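Local atomic coordinates of Bd3459 (Bdellovibrio bacteriovorus, PDB entry 5CEC), a protein that probably acts as a serine-type D-Ala-D-Ala carboxypeptidase and peptidoglycan endopeptidase of the penicillin-binding S13 family during predation, and is bound by the ankyrin-repeat immunity protein Bd3460. Residues D113-R118 against W149-K154; P155-T160 against N248-N253. The protein carries 1 engineered substitution. All blocks are in the same frame, centred on the assembly; numbering follows the deposited sequence.

Interaction 1 (D113-R118 against W149-K154). With SO4 (sulfate ion), chain E; SO4 (sulfate ion), chain H.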
ATOM      1  N   ASP A 113       0.000  -8.259  18.911  1.00 14.37           N
ATOM      2  CA  ASP A 113      -0.502  -8.474  17.536  1.00 15.17           C
ATOM      3  C   ASP A 113      -0.646  -7.073  16.916  1.00 13.72           C
ATOM      4  O   ASP A 113      -1.388  -6.240  17.448  1.00 15.27           O
ATOM      5  CB  ASP A 113      -1.844  -9.228  17.621  1.00 14.23           C
ATOM      6  CG  ASP A 113      -2.484  -9.514  16.290  1.00 15.25           C
ATOM      7  OD1 ASP A 113      -2.160  -8.890  15.262  1.00 16.64           O
ATOM      8  OD2 ASP A 113      -3.351 -10.412  16.307  1.00 17.17           O
ATOM      9  N   PRO A 114       0.004  -6.838  15.767  1.00 14.22           N
ATOM     10  CA  PRO A 114       0.013  -5.508  15.126  1.00 14.88           C
ATOM     11  C   PRO A 114      -1.082  -5.301  14.112  1.00 14.71           C
ATOM     12  O   PRO A 114      -1.053  -4.327  13.371  1.00 14.70           O
ATOM     13  CB  PRO A 114       1.386  -5.475  14.440  1.00 15.27           C
ATOM     14  CG  PRO A 114       1.566  -6.882  14.017  1.00 15.74           C
ATOM     15  CD  PRO A 114       0.978  -7.733  15.124  1.00 14.97           C
ATOM     16  N   LEU A 115      -2.052  -6.214  14.085  1.00 14.38           N
ATOM     17  CA  LEU A 115      -3.207  -6.106  13.197  1.00 15.02           C
ATOM     18  C   LEU A 115      -4.481  -6.437  13.941  1.00 15.22           C
ATOM     19  O   LEU A 115      -5.347  -7.131  13.427  1.00 17.66           O
ATOM     20  CB  LEU A 115      -2.988  -6.983  11.955  1.00 16.27           C
ATOM     21  CG  LEU A 115      -3.989  -6.911  10.814  1.00 17.97           C
ATOM     22  CD1 LEU A 115      -4.364  -5.474  10.514  1.00 18.86           C
ATOM     23  CD2 LEU A 115      -3.487  -7.641   9.575  1.00 18.15           C
ATOM     24  N   PHE A 116      -4.608  -5.875  15.133  1.00 14.73           N
ATOM     25  CA  PHE A 116      -5.744  -6.154  16.012  1.00 14.66           C
ATOM     26  C   PHE A 116      -6.563  -4.877  16.070  1.00 15.34           C
ATOM     27  O   PHE A 116      -6.243  -3.946  16.814  1.00 15.90           O
ATOM     28  CB  PHE A 116      -5.299  -6.642  17.392  1.00 14.56           C
ATOM     29  CG  PHE A 116      -6.306  -7.484  18.098  1.00 14.34           C
ATOM     30  CD1 PHE A 116      -7.612  -7.069  18.241  1.00 16.09           C
ATOM     31  CD2 PHE A 116      -5.969  -8.717  18.611  1.00 15.22           C
ATOM     32  CE1 PHE A 116      -8.551  -7.841  18.894  1.00 16.79           C
ATOM     33  CE2 PHE A 116      -6.916  -9.507  19.279  1.00 16.30           C
ATOM     34  CZ  PHE A 116      -8.197  -9.064  19.400  1.00 15.59           C
ATOM     35  N   GLY A 117      -7.609  -4.859  15.257  1.00 15.08           N
ATOM     36  CA  GLY A 117      -8.505  -3.727  15.153  1.00 16.05           C
ATOM     37  C   GLY A 117      -9.925  -4.218  14.979  1.00 14.73           C
ATOM     38  O   GLY A 117     -10.319  -5.251  15.539  1.00 15.44           O
ATOM     39  N   ARG A 118     -10.681  -3.497  14.161  1.00 14.92           N
ATOM     40  CA  ARG A 118     -12.073  -3.873  13.857  1.00 15.05           C
ATOM     41  C   ARG A 118     -12.244  -5.336  13.520  1.00 15.28           C
ATOM     42  O   ARG A 118     -13.088  -6.013  14.113  1.00 15.51           O
ATOM     43  CB  ARG A 118     -12.598  -3.011  12.676  1.00 16.55           C
ATOM     44  CG  ARG A 118     -14.043  -3.335  12.282  1.00 16.71           C
ATOM     45  CD  ARG A 118     -14.344  -2.898  10.852  1.00 18.65           C
ATOM     46  NE  ARG A 118     -14.130  -1.473  10.654  1.00 18.65           N
ATOM     47  CZ  ARG A 118     -15.002  -0.504  10.978  1.00 18.89           C
ATOM     48  NH1 ARG A 118     -16.150  -0.772  11.585  1.00 20.38           N
ATOM     49  NH2 ARG A 118     -14.705   0.739  10.677  1.00 22.35           N
ATOM     50  N   TRP A 149      -8.840   0.449  16.282  1.00 15.90           N
ATOM     51  CA  TRP A 149      -9.979   0.041  15.515  1.00 16.49           C
ATOM     52  C   TRP A 149      -9.761   0.123  14.011  1.00 16.25           C
ATOM     53  O   TRP A 149     -10.096  -0.816  13.270  1.00 16.51           O
ATOM     54  CB  TRP A 149     -11.202   0.861  15.921  1.00 16.91           C
ATOM     55  CG  TRP A 149     -12.489   0.268  15.548  1.00 17.86           C
ATOM     56  CD1 TRP A 149     -13.391   0.752  14.645  1.00 18.35           C
ATOM     57  CD2 TRP A 149     -13.058  -0.924  16.075  1.00 18.23           C
ATOM     58  NE1 TRP A 149     -14.484  -0.082  14.571  1.00 18.95           N
ATOM     59  CE2 TRP A 149     -14.316  -1.108  15.452  1.00 17.98           C
ATOM     60  CE3 TRP A 149     -12.654  -1.851  17.033  1.00 18.59           C
ATOM     61  CZ2 TRP A 149     -15.146  -2.197  15.738  1.00 19.05           C
ATOM     62  CZ3 TRP A 149     -13.490  -2.919  17.318  1.00 18.92           C
ATOM     63  CH2 TRP A 149     -14.717  -3.084  16.678  1.00 18.59           C
ATOM     64  N   LEU A 150      -9.169   1.233  13.569  1.00 16.22           N
ATOM     65  CA  LEU A 150      -8.954   1.504  12.147  1.00 17.74           C
ATOM     66  C   LEU A 150      -7.576   1.005  11.642  1.00 17.74           C
ATOM     67  O   LEU A 150      -7.070   1.488  10.623  1.00 18.22           O
ATOM     68  CB  LEU A 150      -9.180   2.996  11.837  1.00 20.18           C
ATOM     69  CG  LEU A 150     -10.573   3.512  12.178  1.00 21.57           C
ATOM     70  CD1 LEU A 150     -10.637   4.996  11.863  1.00 24.68           C
ATOM     71  CD2 LEU A 150     -11.690   2.765  11.463  1.00 23.14           C
ATOM     72  N   ALA A 151      -7.022  -0.016  12.301  1.00 16.96           N
ATOM     73  CA  ALA A 151      -5.671  -0.524  11.955  1.00 17.71           C
ATOM     74  C   ALA A 151      -5.454  -0.799  10.465  1.00 17.53           C
ATOM     75  O   ALA A 151      -4.346  -0.659   9.986  1.00 18.97           O
ATOM     76  CB  ALA A 151      -5.399  -1.786  12.740  1.00 18.89           C
ATOM     77  N   GLU A 152      -6.486  -1.299   9.780  1.00 17.66           N
ATOM     78  CA  GLU A 152      -6.448  -1.617   8.360  1.00 19.55           C
ATOM     79  C   GLU A 152      -7.166  -0.669   7.453  1.00 18.74           C
ATOM     80  O   GLU A 152      -7.440  -1.033   6.304  1.00 20.31           O
ATOM     81  CB  GLU A 152      -7.266  -2.885   8.116  1.00 26.69           C
ATOM     82  CG  GLU A 152      -6.827  -4.058   8.813  1.00 28.30           C
ATOM     83  CD  GLU A 152      -7.488  -5.285   8.257  1.00 20.80           C
ATOM     84  OE1 GLU A 152      -7.038  -5.742   7.216  1.00 20.08           O
ATOM     85  OE2 GLU A 152      -8.380  -5.790   8.926  1.00 18.50           O
ATOM     86  N   GLU A 153      -7.482   0.515   7.944  1.00 18.92           N
ATOM     87  CA  GLU A 153      -8.348   1.436   7.234  1.00 19.49           C
ATOM     88  C   GLU A 153      -7.739   2.823   7.209  1.00 19.74           C
ATOM     89  O   GLU A 153      -6.835   3.134   7.953  1.00 19.50           O
ATOM     90  CB  GLU A 153      -9.742   1.427   7.895  1.00 19.62           C
ATOM     91  CG  GLU A 153     -10.464   0.103   7.726  1.00 20.03           C
ATOM     92  CD  GLU A 153     -11.628  -0.070   8.679  1.00 21.86           C
ATOM     93  OE1 GLU A 153     -12.494   0.837   8.769  1.00 23.82           O
ATOM     94  OE2 GLU A 153     -11.681  -1.122   9.332  1.00 21.13           O
ATOM     95  N   LYS A 154      -8.264   3.661   6.346  1.00 20.65           N
ATOM     96  CA  LYS A 154      -7.862   5.042   6.245  1.00 20.35           C
ATOM     97  C   LYS A 154      -8.486   5.760   7.423  1.00 20.40           C
ATOM     98  O   LYS A 154      -9.646   5.454   7.763  1.00 22.76           O
ATOM     99  CB  LYS A 154      -8.390   5.646   4.950  1.00 21.55           C
ATOM    100  CG  LYS A 154      -7.884   4.912   3.743  1.00 24.46           C
ATOM    101  CD  LYS A 154      -8.299   5.568   2.478  1.00 27.36           C
ATOM    102  CE  LYS A 154      -7.662   4.804   1.353  1.00 29.88           C
ATOM    103  NZ  LYS A 154      -8.118   5.318   0.056  1.00 31.55           N
TER
HETATM  104  S   SO4 E 503     -18.262   1.525  13.279  1.00 32.41           S
HETATM  105  O1  SO4 E 503     -18.110   1.313  11.815  1.00 31.28           O
HETATM  106  O2  SO4 E 503     -18.656   2.917  13.577  1.00 37.54           O
HETATM  107  O3  SO4 E 503     -17.106   1.043  14.050  1.00 35.62           O
HETATM  108  O4  SO4 E 503     -19.393   0.673  13.809  1.00 36.61           O
HETATM  109  S   SO4 H 301     -11.958   4.478   0.062  1.00 33.55           S
HETATM  110  O1  SO4 H 301     -12.839   3.426  -0.531  1.00 39.33           O
HETATM  111  O2  SO4 H 301     -10.934   4.927  -0.921  1.00 30.89           O
HETATM  112  O3  SO4 H 301     -12.782   5.616   0.482  1.00 32.99           O
HETATM  113  O4  SO4 H 301     -11.322   3.849   1.260  1.00 36.39           O
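Arg118 carries this contact, gripping a carboxylate with its guanidinium and lying against an indole. Its side chain leaves with CG anti to the backbone N (chi1 180°), bends at chi3, and meets Glu153 side-on: NE donates to OE2 of Glu153 at 2.8 Å, and NH2 of Arg118 to OE1 of Glu153 at 2.9 Å. Both oxygens use their syn lone pairs and the two planes are nearly coplanar, so this bidentate salt bridge fixes the rotation of both groups. The six-membered ring of Trp149 faces the start of the arginine: CA of Arg118 stands 3.6 Å from its centroid, 4° off the normal, a CH-pi contact. CB and CG continue along the same face. NE1 of Trp149 sits over one face of the guanidinium, 3.5 Å from NH1 of Arg118, with the two planes 60° apart; these two donors are bridged by a sulfate, probably from the crystallisation liquor, to which both donate, and NH1 also bonds to Tyr122. The backbones join where helix 118-130 begins: Gly117 is its N-cap residue, and N of Arg118 donates to O of Trp149 at 2.9 Å, on a lone pair in the carbonyl plane. The contact thus links the loops that follow strands 104-109 and 135-141 of the mixed sheet. A type I turn from Leu150 to Glu153, closed by Glu153 N to Leu150 O, brings CB of Ala151 to 4.4 Å from CA of Gly117. Beside this turn, CD1 of Leu115 presses on CG of Glu152 at 3.3 Å, the side chains crossing at about a right angle. The Glu152 carboxylate turns to Arg246, its salt-bridge partner, and to Asn119. Upstream, Asp113 OD1 accepts from N of Leu115 in an Asx turn; Tyr190 makes a cation-pi contact with Arg118.

Interaction 2 (P155-T160 against N248-N253). With SO4 (sulfate ion), chain C.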
ATOM      1  N   PRO A 155      -7.785   6.688   8.067  1.00 20.44           N
ATOM      2  CA  PRO A 155      -6.487   7.245   7.680  1.00 18.93           C
ATOM      3  C   PRO A 155      -5.268   6.600   8.332  1.00 19.29           C
ATOM      4  O   PRO A 155      -4.164   7.140   8.211  1.00 19.88           O
ATOM      5  CB  PRO A 155      -6.612   8.690   8.165  1.00 19.87           C
ATOM      6  CG  PRO A 155      -7.414   8.565   9.406  1.00 21.82           C
ATOM      7  CD  PRO A 155      -8.401   7.472   9.151  1.00 22.55           C
ATOM      8  N   MET A 156      -5.411   5.463   9.017  1.00 19.27           N
ATOM      9  CA  MET A 156      -4.262   4.874   9.692  1.00 18.25           C
ATOM     10  C   MET A 156      -3.271   4.238   8.729  1.00 17.50           C
ATOM     11  O   MET A 156      -2.079   4.151   9.038  1.00 19.86           O
ATOM     12  CB  MET A 156      -4.698   3.828  10.712  1.00 19.28           C
ATOM     13  CG  MET A 156      -5.571   4.384  11.807  1.00 19.68           C
ATOM     14  SD  MET A 156      -5.537   3.297  13.251  1.00 22.50           S
ATOM     15  CE  MET A 156      -4.067   3.918  14.012  1.00 22.30           C
ATOM     16  N   ILE A 157      -3.744   3.756   7.593  1.00 17.21           N
ATOM     17  CA  ILE A 157      -2.861   3.157   6.589  1.00 17.76           C
ATOM     18  C   ILE A 157      -1.718   4.133   6.256  1.00 16.91           C
ATOM     19  O   ILE A 157      -0.538   3.764   6.240  1.00 17.85           O
ATOM     20  CB  ILE A 157      -3.630   2.774   5.295  1.00 18.74           C
ATOM     21  CG1 ILE A 157      -4.579   1.588   5.540  1.00 19.24           C
ATOM     22  CG2 ILE A 157      -2.667   2.442   4.154  1.00 18.24           C
ATOM     23  CD1 ILE A 157      -5.676   1.448   4.516  1.00 19.84           C
ATOM     24  N   GLY A 158      -2.078   5.386   6.010  1.00 16.72           N
ATOM     25  CA  GLY A 158      -1.091   6.374   5.551  1.00 18.61           C
ATOM     26  C   GLY A 158      -0.735   7.436   6.570  1.00 19.19           C
ATOM     27  O   GLY A 158      -0.001   8.377   6.246  1.00 23.52           O
ATOM     28  N   GLY A 159      -1.245   7.304   7.792  1.00 21.08           N
ATOM     29  CA  GLY A 159      -1.097   8.330   8.810  1.00 23.47           C
ATOM     30  C   GLY A 159       0.088   8.132   9.708  1.00 19.99           C
ATOM     31  O   GLY A 159       0.879   7.195   9.549  1.00 20.89           O
ATOM     32  N   THR A 160       0.221   9.047  10.660  1.00 22.40           N
ATOM     33  CA  THR A 160       1.258   8.965  11.678  1.00 23.75           C
ATOM     34  C   THR A 160       0.723   8.004  12.728  1.00 22.33           C
ATOM     35  O   THR A 160      -0.277   8.277  13.367  1.00 25.73           O
ATOM     36  CB  THR A 160       1.544  10.345  12.300  1.00 26.69           C
ATOM     37  OG1 THR A 160       2.076  11.189  11.278  1.00 31.29           O
ATOM     38  CG2 THR A 160       2.537  10.213  13.434  1.00 29.96           C
ATOM     39  N   ASN A 248       2.220  -4.872   3.192  1.00 12.22           N
ATOM     40  CA  ASN A 248       2.916  -4.500   1.969  1.00 12.70           C
ATOM     41  C   ASN A 248       1.982  -4.339   0.764  1.00 13.34           C
ATOM     42  O   ASN A 248       2.378  -3.741  -0.233  1.00 14.67           O
ATOM     43  CB  ASN A 248       4.059  -5.466   1.685  1.00 13.46           C
ATOM     44  CG  ASN A 248       5.191  -5.298   2.655  1.00 13.43           C
ATOM     45  OD1 ASN A 248       5.469  -4.167   3.090  1.00 13.82           O
ATOM     46  ND2 ASN A 248       5.836  -6.405   3.027  1.00 14.45           N
ATOM     47  N   ASN A 249       0.741  -4.827   0.867  1.00 13.24           N
ATOM     48  CA  ASN A 249      -0.258  -4.548  -0.169  1.00 14.34           C
ATOM     49  C   ASN A 249      -0.775  -3.107   0.011  1.00 13.65           C
ATOM     50  O   ASN A 249      -0.834  -2.340  -0.972  1.00 14.69           O
ATOM     51  CB  ASN A 249      -1.467  -5.495  -0.073  1.00 14.14           C
ATOM     52  CG  ASN A 249      -1.277  -6.823  -0.770  1.00 15.08           C
ATOM     53  OD1 ASN A 249      -0.312  -7.052  -1.476  1.00 15.88           O
ATOM     54  ND2 ASN A 249      -2.236  -7.725  -0.547  1.00 15.24           N
ATOM     55  N   GLN A 250      -1.122  -2.778   1.254  1.00 13.23           N
ATOM     56  CA  GLN A 250      -1.746  -1.486   1.578  1.00 13.65           C
ATOM     57  C   GLN A 250      -0.724  -0.367   1.713  1.00 14.49           C
ATOM     58  O   GLN A 250      -1.073   0.789   1.581  1.00 16.12           O
ATOM     59  CB  GLN A 250      -2.462  -1.585   2.916  1.00 15.46           C
ATOM     60  CG  GLN A 250      -3.633  -2.532   2.978  1.00 15.82           C
ATOM     61  CD  GLN A 250      -4.344  -2.355   4.277  1.00 16.36           C
ATOM     62  OE1 GLN A 250      -3.749  -2.461   5.357  1.00 16.36           O
ATOM     63  NE2 GLN A 250      -5.633  -2.079   4.202  1.00 16.85           N
ATOM     64  N   SER A 251       0.517  -0.708   2.058  1.00 13.50           N
ATOM     65  CA  SER A 251       1.512   0.226   2.585  1.00 13.59           C
ATOM     66  C   SER A 251       1.057   0.720   3.971  1.00 13.66           C
ATOM     67  O   SER A 251       0.984   1.910   4.258  1.00 15.06           O
ATOM     68  CB  SER A 251       1.806   1.371   1.647  1.00 13.63           C
ATOM     69  OG  SER A 251       3.089   1.893   1.986  1.00 14.97           O
ATOM     70  N   ASN A 252       0.776  -0.219   4.860  1.00 13.78           N
ATOM     71  CA  ASN A 252       0.111   0.075   6.123  1.00 12.97           C
ATOM     72  C   ASN A 252       1.112   0.552   7.190  1.00 13.23           C
ATOM     73  O   ASN A 252       1.888  -0.253   7.720  1.00 13.59           O
ATOM     74  CB  ASN A 252      -0.655  -1.168   6.616  1.00 13.26           C
ATOM     75  CG  ASN A 252      -1.497  -0.872   7.800  1.00 13.67           C
ATOM     76  OD1 ASN A 252      -1.022  -0.260   8.767  1.00 14.11           O
ATOM     77  ND2 ASN A 252      -2.749  -1.276   7.738  1.00 15.00           N
ATOM     78  N   ASN A 253       1.060   1.842   7.510  1.00 13.78           N
ATOM     79  CA  ASN A 253       1.985   2.420   8.492  1.00 13.39           C
ATOM     80  C   ASN A 253       1.794   1.838   9.889  1.00 13.67           C
ATOM     81  O   ASN A 253       2.780   1.664  10.618  1.00 14.57           O
ATOM     82  CB  ASN A 253       1.823   3.922   8.549  1.00 14.46           C
ATOM     83  CG  ASN A 253       2.315   4.607   7.311  1.00 14.99           C
ATOM     84  OD1 ASN A 253       2.904   4.020   6.408  1.00 15.73           O
ATOM     85  ND2 ASN A 253       2.054   5.899   7.265  1.00 16.29           N
TER
HETATM   86  S   SO4 C 501       2.832   4.146  -0.756  1.00 22.64           S
HETATM   87  O1  SO4 C 501       1.366   4.353  -0.947  1.00 26.41           O
HETATM   88  O2  SO4 C 501       3.645   5.022  -1.613  1.00 27.93           O
HETATM   89  O3  SO4 C 501       3.131   4.303   0.750  1.00 25.56           O
HETATM   90  O4  SO4 C 501       3.164   2.739  -1.024  1.00 24.06           O
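Ser251-Asn252-Asn253 matches the SxN motif of penicillin-binding enzymes, with Ser70 and Lys73 fitting SxxK and Lys357 a KTG-type motif, so this contact probably borders the active site. Loop 155-160 lies against this motif, which joins the end of helix 240-250 to the start of helix 253-262. Two nearly straight hydrogen bonds from Asn253 pin the loop. Its backbone N donates to O of Ile157 at 2.8 Å, 167° at the hydrogen, on a lone pair in the carbonyl plane. Its side chain, with CG anti to the carbonyl carbon, sends ND2 to O of Gly159 at 2.9 Å; Gly159 O lies in the amide plane, although the donor stands above the plane of that carbonyl. The amide is thereby held in orientation, and its other end, OD1, accepts from Lys73, consistent with positioning of that lysine. Ile157 lays its methyls on polar atoms of Gln250: CG2 reaches O of Gln250 at 3.4 Å, while CD1 touches NE2 of Gln250 at 3.5 Å, crossing the glutamine chain at about a right angle; NE2 itself bonds to O of Glu152. Ser251, the first residue to leave the helix, has positive phi (67°); its OG, anti to the backbone N, donates to a sulfate, probably from the crystallisation liquor, which Ser70, Thr358 and Ser360 also bind. Asn252 is the N-cap of the next helix, its OD1 accepting from N of Ile255. The other end of the same amide, ND2 of Asn252, donates to OE1 of Gln250 at 2.8 Å, OE1 lying in the amide plane of Asn252.

In the fold
The two interactions come in series along the chain and lie about 10 Å apart, centre to centre, near the middle of the molecule. Residues 149-154 and 155-160 are consecutive parts of the long loop between strand 135-141 and helix 167-182, joined by a cis peptide before Pro155. Interaction 1 ties this loop to the start of helix 118-130, interaction 2 to the junction of helices 240-250 and 253-262. They also touch: Ala151 O probably accepts from Asn252 ND2, and Glu152 O from Gln250 NE2. The loop therefore connects the region of the mixed sheet to the SxN-like motif of the probable active site.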